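Local atomic coordinates of EvdO2 (Micromonospora carbonacea, PDB entry 4XAB), a protein that probably acts as a non-heme iron, 2-oxoglutarate-dependent oxygenase that carries out oxidative cyclization in the biosynthesis of orthosomycin antibiotics. Residues R138-E152 and R226-V240. Sequence-based numbering, arbitrary orientation.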
ATOM      1  N   ARG A 138      21.753  -2.220  -0.889  1.00 17.85           N
ATOM      2  CA  ARG A 138      22.924  -1.555  -0.322  1.00 19.02           C
ATOM      3  C   ARG A 138      22.580  -0.612   0.830  1.00 19.23           C
ATOM      4  O   ARG A 138      23.467  -0.175   1.569  1.00 20.30           O
ATOM      5  CB  ARG A 138      23.670  -0.775  -1.413  1.00 19.59           C
ATOM      6  CG  ARG A 138      24.271  -1.666  -2.475  1.00 19.72           C
ATOM      7  CD  ARG A 138      24.868  -0.835  -3.593  1.00 20.27           C
ATOM      8  NE  ARG A 138      23.854  -0.096  -4.354  1.00 19.57           N
ATOM      9  CZ  ARG A 138      24.145   0.688  -5.393  1.00 20.00           C
ATOM     10  NH1 ARG A 138      25.405   0.828  -5.779  1.00 21.07           N
ATOM     11  NH2 ARG A 138      23.175   1.328  -6.051  1.00 19.45           N
ATOM     12  N   TRP A 139      21.297  -0.305   0.990  1.00 18.31           N
ATOM     13  CA  TRP A 139      20.867   0.721   1.934  1.00 18.50           C
ATOM     14  C   TRP A 139      19.595   0.271   2.637  1.00 17.62           C
ATOM     15  O   TRP A 139      18.554   0.095   2.002  1.00 24.58           O
ATOM     16  CB  TRP A 139      20.640   2.049   1.211  1.00 19.52           C
ATOM     17  CG  TRP A 139      21.891   2.525   0.590  1.00 20.31           C
ATOM     18  CD1 TRP A 139      22.285   2.369  -0.719  1.00 19.48           C
ATOM     19  CD2 TRP A 139      22.974   3.173   1.262  1.00 23.27           C
ATOM     20  NE1 TRP A 139      23.539   2.915  -0.898  1.00 20.67           N
ATOM     21  CE2 TRP A 139      23.984   3.409   0.301  1.00 23.71           C
ATOM     22  CE3 TRP A 139      23.179   3.606   2.580  1.00 21.66           C
ATOM     23  CZ2 TRP A 139      25.177   4.045   0.616  1.00 22.94           C
ATOM     24  CZ3 TRP A 139      24.382   4.230   2.895  1.00 23.05           C
ATOM     25  CH2 TRP A 139      25.361   4.451   1.916  1.00 26.84           C
ATOM     26  N   ARG A 140      19.682   0.095   3.949  1.00 21.79           N
ATOM     27  CA  ARG A 140      18.555  -0.453   4.686  1.00 21.73           C
ATOM     28  C   ARG A 140      17.756   0.675   5.309  1.00 21.02           C
ATOM     29  O   ARG A 140      18.314   1.609   5.864  1.00 19.57           O
ATOM     30  CB  ARG A 140      19.042  -1.439   5.754  1.00 29.01           C
ATOM     31  CG  ARG A 140      17.921  -2.175   6.490  1.00 40.35           C
ATOM     32  CD  ARG A 140      18.478  -3.164   7.505  1.00 50.97           C
ATOM     33  NE  ARG A 140      17.427  -3.783   8.314  1.00 63.40           N
ATOM     34  CZ  ARG A 140      17.000  -3.304   9.481  1.00 66.84           C
ATOM     35  NH1 ARG A 140      17.528  -2.192   9.978  1.00 68.19           N
ATOM     36  NH2 ARG A 140      16.042  -3.934  10.151  1.00 65.76           N
ATOM     37  N   ARG A 141      16.435   0.606   5.189  1.00 20.13           N
ATOM     38  CA  ARG A 141      15.572   1.552   5.887  1.00 19.70           C
ATOM     39  C   ARG A 141      14.593   0.752   6.721  1.00 20.08           C
ATOM     40  O   ARG A 141      14.121  -0.284   6.266  1.00 26.61           O
ATOM     41  CB  ARG A 141      14.789   2.434   4.912  1.00 20.49           C
ATOM     42  CG  ARG A 141      15.617   3.405   4.073  1.00 20.02           C
ATOM     43  CD  ARG A 141      14.673   4.080   3.084  1.00 29.93           C
ATOM     44  NE  ARG A 141      15.355   4.916   2.102  1.00 30.73           N
ATOM     45  CZ  ARG A 141      15.519   6.227   2.223  1.00 33.12           C
ATOM     46  NH1 ARG A 141      15.077   6.859   3.304  1.00 30.77           N
ATOM     47  NH2 ARG A 141      16.142   6.907   1.269  1.00 41.60           N
ATOM     48  N   ARG A 142      14.321   1.207   7.941  1.00 18.28           N
ATOM     49  CA  ARG A 142      13.159   0.713   8.671  1.00 20.83           C
ATOM     50  C   ARG A 142      11.943   1.472   8.167  1.00 22.26           C
ATOM     51  O   ARG A 142      12.025   2.652   7.846  1.00 22.32           O
ATOM     52  CB  ARG A 142      13.334   0.890  10.173  1.00 26.24           C
ATOM     53  CG  ARG A 142      14.541   0.157  10.711  1.00 37.30           C
ATOM     54  CD  ARG A 142      14.345  -0.287  12.142  1.00 52.16           C
ATOM     55  NE  ARG A 142      14.355   0.830  13.080  1.00 59.28           N
ATOM     56  CZ  ARG A 142      13.323   1.173  13.846  1.00 58.99           C
ATOM     57  NH1 ARG A 142      12.190   0.485  13.791  1.00 49.43           N
ATOM     58  NH2 ARG A 142      13.434   2.199  14.677  1.00 65.13           N
ATOM     59  N   GLY A 143      10.805   0.812   8.081  1.00 18.23           N
ATOM     60  CA  GLY A 143       9.660   1.543   7.586  1.00 15.46           C
ATOM     61  C   GLY A 143       8.403   0.738   7.503  1.00 16.28           C
ATOM     62  O   GLY A 143       8.388  -0.474   7.733  1.00 18.04           O
ATOM     63  N   LEU A 144       7.333   1.427   7.141  1.00 14.48           N
ATOM     64  CA  LEU A 144       6.053   0.760   7.006  1.00 11.69           C
ATOM     65  C   LEU A 144       5.157   1.545   6.065  1.00 12.87           C
ATOM     66  O   LEU A 144       5.479   2.671   5.646  1.00 15.72           O
ATOM     67  CB  LEU A 144       5.393   0.584   8.383  1.00 16.39           C
ATOM     68  CG  LEU A 144       5.224   1.799   9.314  1.00 13.22           C
ATOM     69  CD1 LEU A 144       4.166   2.778   8.812  1.00 17.11           C
ATOM     70  CD2 LEU A 144       4.847   1.343  10.722  1.00 14.44           C
ATOM     71  N   SER A 145       4.033   0.931   5.739  1.00 12.53           N
ATOM     72  CA  SER A 145       3.001   1.530   4.903  1.00 10.25           C
ATOM     73  C   SER A 145       1.675   1.520   5.648  1.00 12.06           C
ATOM     74  O   SER A 145       1.357   0.544   6.310  1.00 13.77           O
ATOM     75  CB  SER A 145       2.831   0.760   3.595  1.00 15.84           C
ATOM     76  OG  SER A 145       4.007   0.859   2.811  1.00 19.77           O
ATOM     77  N   ILE A 146       0.916   2.600   5.503  1.00 12.08           N
ATOM     78  CA  ILE A 146      -0.436   2.716   6.055  1.00 11.64           C
ATOM     79  C   ILE A 146      -1.393   2.896   4.883  1.00 12.53           C
ATOM     80  O   ILE A 146      -1.395   3.935   4.205  1.00 13.78           O
ATOM     81  CB  ILE A 146      -0.545   3.893   7.057  1.00 13.42           C
ATOM     82  CG1 ILE A 146       0.424   3.691   8.218  1.00 12.79           C
ATOM     83  CG2 ILE A 146      -1.944   3.982   7.623  1.00 13.66           C
ATOM     84  CD1 ILE A 146       0.533   4.895   9.171  1.00 17.06           C
ATOM     85  N   TRP A 147      -2.161   1.838   4.635  1.00 13.69           N
ATOM     86  CA  TRP A 147      -3.072   1.679   3.511  1.00 13.12           C
ATOM     87  C   TRP A 147      -4.474   2.026   3.995  1.00 12.67           C
ATOM     88  O   TRP A 147      -5.099   1.200   4.645  1.00 15.53           O
ATOM     89  CB  TRP A 147      -2.987   0.221   3.026  1.00 17.97           C
ATOM     90  CG  TRP A 147      -3.633  -0.216   1.720  1.00 22.15           C
ATOM     91  CD1 TRP A 147      -3.044  -0.256   0.479  1.00 21.00           C
ATOM     92  CD2 TRP A 147      -4.941  -0.795   1.557  1.00 27.51           C
ATOM     93  NE1 TRP A 147      -3.926  -0.774  -0.447  1.00 28.57           N
ATOM     94  CE2 TRP A 147      -5.092  -1.113   0.187  1.00 30.16           C
ATOM     95  CE3 TRP A 147      -6.001  -1.056   2.429  1.00 22.80           C
ATOM     96  CZ2 TRP A 147      -6.268  -1.677  -0.330  1.00 31.27           C
ATOM     97  CZ3 TRP A 147      -7.174  -1.621   1.909  1.00 23.55           C
ATOM     98  CH2 TRP A 147      -7.291  -1.922   0.546  1.00 26.45           C
ATOM     99  N   THR A 148      -4.943   3.242   3.719  1.00 14.73           N
ATOM    100  CA  THR A 148      -6.270   3.674   4.183  1.00 16.59           C
ATOM    101  C   THR A 148      -7.260   3.478   3.052  1.00 14.73           C
ATOM    102  O   THR A 148      -7.047   3.995   1.952  1.00 20.10           O
ATOM    103  CB  THR A 148      -6.293   5.157   4.609  1.00 14.91           C
ATOM    104  OG1 THR A 148      -5.373   5.374   5.685  1.00 16.99           O
ATOM    105  CG2 THR A 148      -7.711   5.591   5.031  1.00 16.38           C
ATOM    106  N   THR A 149      -8.336   2.743   3.298  1.00 14.86           N
ATOM    107  CA  THR A 149      -9.280   2.495   2.214  1.00 15.34           C
ATOM    108  C   THR A 149     -10.375   3.555   2.224  1.00 16.70           C
ATOM    109  O   THR A 149     -10.778   4.035   3.285  1.00 16.39           O
ATOM    110  CB  THR A 149      -9.888   1.082   2.304  1.00 12.49           C
ATOM    111  OG1 THR A 149     -10.698   0.831   1.154  1.00 19.18           O
ATOM    112  CG2 THR A 149     -10.731   0.906   3.586  1.00 15.45           C
ATOM    113  N   LEU A 150     -10.829   3.941   1.034  1.00 16.57           N
ATOM    114  CA  LEU A 150     -11.923   4.900   0.894  1.00 17.50           C
ATOM    115  C   LEU A 150     -13.250   4.177   0.738  1.00 16.12           C
ATOM    116  O   LEU A 150     -14.319   4.792   0.784  1.00 18.62           O
ATOM    117  CB  LEU A 150     -11.704   5.816  -0.318  1.00 19.61           C
ATOM    118  CG  LEU A 150     -10.401   6.596  -0.420  1.00 25.36           C
ATOM    119  CD1 LEU A 150     -10.529   7.711  -1.469  1.00 26.30           C
ATOM    120  CD2 LEU A 150      -9.989   7.148   0.935  1.00 30.05           C
ATOM    121  N   ASP A 151     -13.164   2.865   0.536  1.00 17.71           N
ATOM    122  CA  ASP A 151     -14.317   2.032   0.224  1.00 16.48           C
ATOM    123  C   ASP A 151     -14.299   0.808   1.116  1.00 17.01           C
ATOM    124  O   ASP A 151     -13.260   0.501   1.706  1.00 19.20           O
ATOM    125  CB  ASP A 151     -14.282   1.601  -1.245  1.00 18.94           C
ATOM    126  CG  ASP A 151     -14.299   2.779  -2.191  1.00 23.58           C
ATOM    127  OD1 ASP A 151     -15.338   3.458  -2.256  1.00 22.28           O
ATOM    128  OD2 ASP A 151     -13.276   3.042  -2.856  1.00 22.11           O
ATOM    129  N   GLU A 152     -15.426   0.102   1.214  1.00 17.33           N
ATOM    130  CA  GLU A 152     -15.371  -1.236   1.790  1.00 18.97           C
ATOM    131  C   GLU A 152     -14.289  -2.034   1.060  1.00 18.76           C
ATOM    132  O   GLU A 152     -14.203  -1.992  -0.172  1.00 20.40           O
ATOM    133  CB  GLU A 152     -16.716  -1.970   1.690  1.00 19.02           C
ATOM    134  CG  GLU A 152     -16.643  -3.361   2.324  1.00 24.74           C
ATOM    135  CD  GLU A 152     -17.965  -4.105   2.339  1.00 30.70           C
ATOM    136  OE1 GLU A 152     -18.832  -3.826   1.484  1.00 31.61           O
ATOM    137  OE2 GLU A 152     -18.130  -4.989   3.209  1.00 31.47           O
ATOM    138  N   ARG A 226     -12.482   0.392  -6.106  1.00 21.39           N
ATOM    139  CA  ARG A 226     -12.003   0.317  -4.743  1.00 21.10           C
ATOM    140  C   ARG A 226     -10.741   1.144  -4.630  1.00 23.59           C
ATOM    141  O   ARG A 226      -9.757   0.871  -5.318  1.00 23.88           O
ATOM    142  CB  ARG A 226     -11.735  -1.127  -4.344  1.00 21.53           C
ATOM    143  CG  ARG A 226     -12.903  -2.035  -4.651  1.00 22.80           C
ATOM    144  CD  ARG A 226     -14.016  -1.833  -3.639  1.00 19.28           C
ATOM    145  NE  ARG A 226     -15.236  -2.470  -4.105  1.00 20.64           N
ATOM    146  CZ  ARG A 226     -16.259  -2.778  -3.321  1.00 25.19           C
ATOM    147  NH1 ARG A 226     -16.202  -2.510  -2.024  1.00 26.03           N
ATOM    148  NH2 ARG A 226     -17.333  -3.355  -3.837  1.00 26.78           N
ATOM    149  N   ARG A 227     -10.788   2.161  -3.779  1.00 18.71           N
ATOM    150  CA  ARG A 227      -9.718   3.153  -3.688  1.00 17.17           C
ATOM    151  C   ARG A 227      -8.966   3.075  -2.373  1.00 22.60           C
ATOM    152  O   ARG A 227      -9.552   2.862  -1.318  1.00 17.67           O
ATOM    153  CB  ARG A 227     -10.300   4.557  -3.871  1.00 18.55           C
ATOM    154  CG  ARG A 227     -11.012   4.732  -5.207  1.00 19.75           C
ATOM    155  CD  ARG A 227     -12.043   5.851  -5.162  1.00 25.65           C
ATOM    156  NE  ARG A 227     -13.206   5.528  -4.335  1.00 22.27           N
ATOM    157  CZ  ARG A 227     -14.261   6.332  -4.202  1.00 24.40           C
ATOM    158  NH1 ARG A 227     -14.288   7.498  -4.837  1.00 28.35           N
ATOM    159  NH2 ARG A 227     -15.288   5.976  -3.434  1.00 27.90           N
ATOM    160  N   ALA A 228      -7.651   3.250  -2.438  1.00 18.48           N
ATOM    161  CA  ALA A 228      -6.837   3.266  -1.233  1.00 17.60           C
ATOM    162  C   ALA A 228      -5.883   4.435  -1.311  1.00 21.61           C
ATOM    163  O   ALA A 228      -5.433   4.809  -2.395  1.00 20.27           O
ATOM    164  CB  ALA A 228      -6.068   1.950  -1.069  1.00 18.41           C
ATOM    165  N   TYR A 229      -5.596   5.028  -0.160  1.00 19.73           N
ATOM    166  CA  TYR A 229      -4.602   6.079  -0.060  1.00 18.08           C
ATOM    167  C   TYR A 229      -3.516   5.551   0.857  1.00 15.96           C
ATOM    168  O   TYR A 229      -3.782   5.194   2.006  1.00 17.20           O
ATOM    169  CB  TYR A 229      -5.204   7.371   0.480  1.00 19.64           C
ATOM    170  CG  TYR A 229      -4.205   8.481   0.721  1.00 21.79           C
ATOM    171  CD1 TYR A 229      -3.468   9.018  -0.328  1.00 28.06           C
ATOM    172  CD2 TYR A 229      -4.017   9.012   1.990  1.00 24.24           C
ATOM    173  CE1 TYR A 229      -2.566  10.040  -0.117  1.00 32.79           C
ATOM    174  CE2 TYR A 229      -3.116  10.040   2.210  1.00 28.06           C
ATOM    175  CZ  TYR A 229      -2.396  10.549   1.154  1.00 31.43           C
ATOM    176  OH  TYR A 229      -1.495  11.569   1.357  1.00 37.35           O
ATOM    177  N   VAL A 230      -2.303   5.463   0.332  1.00 15.41           N
ATOM    178  CA  VAL A 230      -1.226   4.809   1.053  1.00 17.86           C
ATOM    179  C   VAL A 230      -0.209   5.849   1.488  1.00 18.36           C
ATOM    180  O   VAL A 230       0.232   6.668   0.684  1.00 19.45           O
ATOM    181  CB  VAL A 230      -0.523   3.730   0.186  1.00 18.08           C
ATOM    182  CG1 VAL A 230       0.540   3.025   1.000  1.00 22.95           C
ATOM    183  CG2 VAL A 230      -1.537   2.716  -0.344  1.00 21.15           C
ATOM    184  N   LEU A 231       0.153   5.828   2.765  1.00 16.99           N
ATOM    185  CA  LEU A 231       1.236   6.668   3.251  1.00 12.93           C
ATOM    186  C   LEU A 231       2.381   5.772   3.668  1.00 13.57           C
ATOM    187  O   LEU A 231       2.190   4.793   4.382  1.00 14.36           O
ATOM    188  CB  LEU A 231       0.770   7.530   4.420  1.00 16.66           C
ATOM    189  CG  LEU A 231      -0.114   8.708   4.025  1.00 18.97           C
ATOM    190  CD1 LEU A 231      -0.802   9.273   5.267  1.00 19.22           C
ATOM    191  CD2 LEU A 231       0.744   9.776   3.335  1.00 20.88           C
ATOM    192  N   VAL A 232       3.569   6.092   3.175  1.00 15.67           N
ATOM    193  CA  VAL A 232       4.776   5.361   3.514  1.00 12.42           C
ATOM    194  C   VAL A 232       5.645   6.203   4.437  1.00 12.91           C
ATOM    195  O   VAL A 232       5.855   7.366   4.174  1.00 18.07           O
ATOM    196  CB  VAL A 232       5.552   4.999   2.249  1.00 15.10           C
ATOM    197  CG1 VAL A 232       6.891   4.380   2.610  1.00 17.77           C
ATOM    198  CG2 VAL A 232       4.700   4.072   1.387  1.00 17.32           C
ATOM    199  N   PHE A 233       6.087   5.614   5.542  1.00 15.25           N
ATOM    200  CA  PHE A 233       6.951   6.286   6.506  1.00 14.22           C
ATOM    201  C   PHE A 233       8.194   5.441   6.679  1.00 17.23           C
ATOM    202  O   PHE A 233       8.098   4.221   6.858  1.00 16.38           O
ATOM    203  CB  PHE A 233       6.238   6.477   7.858  1.00 17.86           C
ATOM    204  CG  PHE A 233       5.077   7.436   7.802  1.00 14.60           C
ATOM    205  CD1 PHE A 233       3.772   6.973   7.630  1.00 14.90           C
ATOM    206  CD2 PHE A 233       5.287   8.802   7.908  1.00 14.86           C
ATOM    207  CE1 PHE A 233       2.716   7.863   7.577  1.00 15.20           C
ATOM    208  CE2 PHE A 233       4.231   9.694   7.851  1.00 18.94           C
ATOM    209  CZ  PHE A 233       2.936   9.216   7.681  1.00 17.71           C
ATOM    210  N   MET A 234       9.360   6.076   6.658  1.00 19.05           N
ATOM    211  CA  MET A 234      10.588   5.301   6.696  1.00 18.52           C
ATOM    212  C   MET A 234      11.736   6.078   7.306  1.00 19.41           C
ATOM    213  O   MET A 234      11.727   7.305   7.327  1.00 20.20           O
ATOM    214  CB  MET A 234      10.961   4.862   5.291  1.00 17.29           C
ATOM    215  CG  MET A 234      11.304   6.021   4.405  1.00 20.61           C
ATOM    216  SD  MET A 234      11.268   5.512   2.684  1.00 26.91           S
ATOM    217  CE  MET A 234      11.609   7.063   1.869  1.00 31.09           C
ATOM    218  N   SER A 235      12.737   5.345   7.777  1.00 15.85           N
ATOM    219  CA  SER A 235      13.938   5.965   8.322  1.00 18.92           C
ATOM    220  C   SER A 235      14.855   6.391   7.194  1.00 22.71           C
ATOM    221  O   SER A 235      14.698   5.948   6.054  1.00 22.75           O
ATOM    222  CB  SER A 235      14.678   4.990   9.222  1.00 19.25           C
ATOM    223  OG  SER A 235      15.287   3.988   8.424  1.00 21.36           O
ATOM    224  N   ALA A 236      15.817   7.243   7.521  1.00 18.08           N
ATOM    225  CA  ALA A 236      16.956   7.481   6.639  1.00 23.48           C
ATOM    226  C   ALA A 236      17.663   6.156   6.349  1.00 23.81           C
ATOM    227  O   ALA A 236      17.599   5.218   7.151  1.00 20.78           O
ATOM    228  CB  ALA A 236      17.920   8.481   7.271  1.00 27.62           C
ATOM    229  N   PRO A 237      18.347   6.071   5.199  1.00 22.21           N
ATOM    230  CA  PRO A 237      19.013   4.816   4.844  1.00 24.93           C
ATOM    231  C   PRO A 237      20.297   4.590   5.638  1.00 22.37           C
ATOM    232  O   PRO A 237      20.994   5.547   5.961  1.00 25.18           O
ATOM    233  CB  PRO A 237      19.324   5.001   3.354  1.00 23.98           C
ATOM    234  CG  PRO A 237      19.515   6.462   3.198  1.00 28.49           C
ATOM    235  CD  PRO A 237      18.534   7.109   4.169  1.00 23.64           C
ATOM    236  N   ALA A 238      20.580   3.332   5.955  1.00 25.12           N
ATOM    237  CA  ALA A 238      21.812   2.949   6.630  1.00 24.92           C
ATOM    238  C   ALA A 238      22.616   2.003   5.740  1.00 22.59           C
ATOM    239  O   ALA A 238      22.049   1.115   5.098  1.00 21.47           O
ATOM    240  CB  ALA A 238      21.497   2.289   7.965  1.00 31.23           C
ATOM    241  N   GLU A 239      23.931   2.177   5.722  1.00 22.93           N
ATOM    242  CA  GLU A 239      24.789   1.360   4.869  1.00 23.59           C
ATOM    243  C   GLU A 239      24.795  -0.111   5.280  1.00 30.67           C
ATOM    244  O   GLU A 239      25.066  -0.440   6.430  1.00 29.56           O
ATOM    245  CB  GLU A 239      26.207   1.899   4.883  1.00 25.94           C
ATOM    246  CG  GLU A 239      27.139   1.131   3.969  1.00 26.25           C
ATOM    247  CD  GLU A 239      28.547   1.633   4.041  1.00 28.85           C
ATOM    248  OE1 GLU A 239      28.847   2.446   4.949  1.00 29.23           O
ATOM    249  OE2 GLU A 239      29.359   1.211   3.191  1.00 31.12           O
ATOM    250  N   VAL A 240      24.489  -0.989   4.330  1.00 25.41           N
ATOM    251  CA  VAL A 240      24.559  -2.432   4.546  1.00 29.05           C
ATOM    252  C   VAL A 240      25.945  -2.969   4.190  1.00 30.03           C
ATOM    253  O   VAL A 240      26.410  -2.817   3.055  1.00 27.33           O
ATOM    254  CB  VAL A 240      23.483  -3.183   3.709  1.00 23.35           C
ATOM    255  CG1 VAL A 240      23.610  -4.693   3.912  1.00 22.45           C
ATOM    256  CG2 VAL A 240      22.082  -2.693   4.047  1.00 25.60           C
TER
HETATM  257  O   HOH W   1      26.121  -1.062   1.032  1.00 17.51           O
HETATM  258  O   HOH W   2      -2.963   6.167   4.540  1.00 19.19           O
HETATM  259  O   HOH W   3     -18.298  -4.130  -0.993  1.00 41.42           O
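D151 and R227 lock one end of this antiparallel strand pair with a side-on bidentate salt bridge. The carboxylate and guanidinium lie nearly coplanar, 11° apart: NH2 of R227 reaches OD1 of D151 at 2.8 Å and NE meets OD2, both on syn lone pairs. OD2 also takes the backbone N of R227 on its anti lone pair, so three bonds fix the carboxylate's rotation. Further along, W147, its CG anti to the backbone N (chi1 -169°), lays one ring face over A228, whose CB sits 3.7 Å from the centroid of the five-membered ring in a CH-pi contact; CG2 of V230 comes up obliquely to CD1. Where the register slips by one residue, between R140 and G143, the extended R141 chain carries its guanidinium between P237 CD on one face and M234 CE on the other, while NH1 donates to S235 O (2.9 Å) and pairs with E110. A leucine here would probably leave S235 O without this donor and E110 without its counter-charge. S145 and V232 face the nickel side, whereas I146 meets F233 beneath helix 89-102. Such strand pairing is characteristic of the double-stranded beta-helix of the PhyH family, whose metal here is held by H129, D131 and H215.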